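Local structure of HAD family phosphatase (Pseudomonas syringae pv. tomato, 2ODA) at the interface of chains A and B. The protein belongs to the haloacid dehalogenase (HAD) superfamily, in a Pseudomonas-specific subfamily, and is probably a hydrolase related to phosphatases and phosphonoacetaldehyde hydrolase. Sequence-based numbering; all coordinates share one arbitrary frame. Chains: chain A/B, Hypothetical protein PSPTO_2114.

The interface of chains A and B. Residues chain A 94, 97-98, 102-105, 124-125; chain B 90, 94, 105, 123-125.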
loop_
_atom_site.group_PDB
_atom_site.type_symbol
_atom_site.label_atom_id
_atom_site.label_comp_id
_atom_site.label_asym_id
_atom_site.label_seq_id
_atom_site.Cartn_x
_atom_site.Cartn_y
_atom_site.Cartn_z
ATOM N N TRP A 94 2.141 -4.318 -3.595
ATOM C CA TRP A 94 2.382 -2.922 -3.991
ATOM C C TRP A 94 3.027 -2.812 -5.371
ATOM O O TRP A 94 2.637 -1.982 -6.207
ATOM C CB TRP A 94 3.215 -2.185 -2.950
ATOM C CG TRP A 94 2.523 -2.000 -1.617
ATOM C CD1 TRP A 94 1.164 -1.901 -1.391
ATOM C CD2 TRP A 94 3.154 -1.837 -0.344
ATOM N NE1 TRP A 94 0.928 -1.711 -0.050
ATOM C CE2 TRP A 94 2.124 -1.661 0.616
ATOM C CE3 TRP A 94 4.490 -1.837 0.089
ATOM C CZ2 TRP A 94 2.389 -1.478 1.972
ATOM C CZ3 TRP A 94 4.752 -1.653 1.442
ATOM C CH2 TRP A 94 3.697 -1.482 2.370
ATOM N N LEU A 97 0.335 -3.475 -8.121
ATOM C CA LEU A 97 -0.539 -2.303 -8.255
ATOM C C LEU A 97 0.172 -1.169 -8.957
ATOM O O LEU A 97 -0.415 -0.508 -9.803
ATOM C CB LEU A 97 -1.017 -1.852 -6.878
ATOM C CG LEU A 97 -1.876 -2.858 -6.105
ATOM C CD1 LEU A 97 -2.357 -2.158 -4.837
ATOM C CD2 LEU A 97 -3.096 -3.311 -6.957
HETATM N N MSE A 98 1.452 -0.964 -8.624
HETATM C CA MSE A 98 2.260 0.044 -9.327
HETATM C C MSE A 98 2.444 -0.261 -10.818
HETATM O O MSE A 98 2.310 0.634 -11.666
HETATM C CB MSE A 98 3.598 0.218 -8.634
HETATM C CG MSE A 98 3.478 0.919 -7.293
HETATM SE SE MSE A 98 5.147 0.788 -6.252
HETATM C CE MSE A 98 6.379 1.589 -7.465
ATOM N N VAL A 102 -2.349 1.883 -10.812
ATOM C CA VAL A 102 -3.596 2.185 -10.104
ATOM C C VAL A 102 -3.490 3.552 -9.437
ATOM O O VAL A 102 -2.399 3.963 -9.023
ATOM C CB VAL A 102 -4.012 1.093 -9.087
ATOM C CG1 VAL A 102 -3.923 -0.332 -9.727
ATOM C CG2 VAL A 102 -3.195 1.200 -7.812
ATOM N N SER A 103 -4.597 4.278 -9.386
ATOM C CA SER A 103 -4.577 5.624 -8.807
ATOM C C SER A 103 -4.613 5.601 -7.272
ATOM O O SER A 103 -4.193 6.558 -6.631
ATOM C CB SER A 103 -5.719 6.479 -9.350
ATOM O OG SER A 103 -6.958 5.975 -8.872
ATOM N N GLN A 104 -5.124 4.512 -6.699
ATOM C CA GLN A 104 -5.280 4.408 -5.254
ATOM C C GLN A 104 -5.450 2.964 -4.826
ATOM O O GLN A 104 -5.889 2.110 -5.613
ATOM C CB GLN A 104 -6.454 5.245 -4.778
ATOM C CG GLN A 104 -7.757 4.631 -5.100
ATOM C CD GLN A 104 -8.743 5.613 -5.631
ATOM O OE1 GLN A 104 -9.870 5.690 -5.134
ATOM N NE2 GLN A 104 -8.339 6.385 -6.653
ATOM N N LEU A 105 -5.090 2.702 -3.575
ATOM C CA LEU A 105 -5.190 1.364 -3.006
ATOM C C LEU A 105 -6.650 0.970 -2.818
ATOM O O LEU A 105 -7.013 -0.211 -2.983
ATOM C CB LEU A 105 -4.474 1.319 -1.650
ATOM C CG LEU A 105 -4.558 0.003 -0.870
ATOM C CD1 LEU A 105 -3.705 -1.030 -1.576
ATOM C CD2 LEU A 105 -4.092 0.220 0.568
ATOM N N ALA A 124 -0.239 -5.724 2.755
ATOM C CA ALA A 124 -0.273 -4.609 1.832
ATOM C C ALA A 124 -1.514 -3.713 1.939
ATOM O O ALA A 124 -1.531 -2.641 1.365
ATOM C CB ALA A 124 -0.087 -5.102 0.388
ATOM N N GLY A 125 -2.550 -4.162 2.654
ATOM C CA GLY A 125 -3.757 -3.347 2.853
ATOM C C GLY A 125 -4.872 -3.556 1.842
ATOM O O GLY A 125 -5.835 -2.759 1.795
ATOM N N PRO B 90 0.441 6.589 -5.677
ATOM C CA PRO B 90 0.848 6.057 -4.355
ATOM C C PRO B 90 2.318 5.596 -4.276
ATOM O O PRO B 90 2.863 5.417 -3.164
ATOM C CB PRO B 90 -0.075 4.829 -4.168
ATOM C CG PRO B 90 -0.470 4.438 -5.608
ATOM C CD PRO B 90 -0.617 5.772 -6.300
ATOM N N TRP B 94 4.615 3.932 -1.119
ATOM C CA TRP B 94 4.895 2.503 -1.063
ATOM C C TRP B 94 6.374 2.212 -1.172
ATOM O O TRP B 94 6.909 1.374 -0.432
ATOM C CB TRP B 94 4.138 1.768 -2.157
ATOM C CG TRP B 94 2.663 1.712 -1.909
ATOM C CD1 TRP B 94 2.008 1.807 -0.703
ATOM C CD2 TRP B 94 1.658 1.486 -2.898
ATOM N NE1 TRP B 94 0.637 1.676 -0.902
ATOM C CE2 TRP B 94 0.406 1.480 -2.240
ATOM C CE3 TRP B 94 1.690 1.314 -4.284
ATOM C CZ2 TRP B 94 -0.809 1.276 -2.930
ATOM C CZ3 TRP B 94 0.479 1.108 -4.971
ATOM C CH2 TRP B 94 -0.747 1.118 -4.294
ATOM N N LEU B 105 1.162 -2.250 6.046
ATOM C CA LEU B 105 0.654 -0.888 5.871
ATOM C C LEU B 105 0.007 -0.338 7.145
ATOM O O LEU B 105 0.093 0.875 7.442
ATOM C CB LEU B 105 -0.408 -0.879 4.751
ATOM C CG LEU B 105 -1.034 0.464 4.374
ATOM C CD1 LEU B 105 0.036 1.425 3.841
ATOM C CD2 LEU B 105 -2.116 0.288 3.344
ATOM N N ASN B 123 -3.817 8.161 -1.248
ATOM C CA ASN B 123 -3.947 7.140 -2.311
ATOM C C ASN B 123 -3.249 5.832 -1.965
ATOM O O ASN B 123 -3.716 4.728 -2.343
ATOM C CB ASN B 123 -3.406 7.684 -3.636
ATOM C CG ASN B 123 -4.331 8.749 -4.257
ATOM O OD1 ASN B 123 -5.484 8.865 -3.864
ATOM N ND2 ASN B 123 -3.810 9.537 -5.212
ATOM N N ALA B 124 -2.140 5.935 -1.239
ATOM C CA ALA B 124 -1.361 4.746 -0.863
ATOM C C ALA B 124 -1.981 4.014 0.343
ATOM O O ALA B 124 -1.549 2.911 0.705
ATOM C CB ALA B 124 0.105 5.147 -0.568
ATOM N N GLY B 125 -2.991 4.626 0.953
ATOM C CA GLY B 125 -3.718 3.972 2.041
ATOM C C GLY B 125 -3.207 4.323 3.426
ATOM O O GLY B 125 -3.577 3.661 4.399
#
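Two copies of this HAD-superfamily protein meet about a two-fold axis, through helix 91-99, the segment 102-105 and the C-terminal end of helix 115-124, which ends at 123 in chain B; the dimer may or may not be the biological one. Aromatic stacking marks the axis. The five-membered rings of A:Trp94 and B:Trp94 lie face to face, centroids 3.7 Å apart and planes 7° from parallel, while the side chains cross obliquely, so that the six-membered rings point apart. In both, CG is anti to the carbonyl carbon. B:Pro90 CB, from the same chain, lies over the opposite face of B:Trp94 toward its rim, so that indole is flanked on both faces.

Intrachain hydrogen bonds fix the rotation of the indoles: A:Trp94 NE1 donates to A:Ala124 O at 3.0 Å, on a carbonyl lone pair, though the oxygen sits 24° out of the ring plane. The same bond recurs in chain B.

Apolar contacts surround the stack. A:Met98, present as selenomethionine, meets the rim of B:Trp94 in plane, its CG 3.5 Å from B:Trp94 CE3, and A:Leu97 crosses this indole nearly at right angles, its CD1 3.7 Å from B:Trp94 CH2. A:Leu105 CB abuts another part of that edge, 3.9 Å from B:Trp94 CZ2. With CG anti to the backbone N, A:Leu105 meets B:Leu105 tip to tip; their CD2 methyls, 3.4 Å apart, are tightly packed.

In this patch a backbone hydrogen bond joins the chains: A:Leu105 N donates to B:Asn123 O at 2.7 Å, nearly along the C=O axis (166°). This bond holds the 102-105 segment against the partner's helix end, where B:Asn123 CB packs beside A:Ser103 O.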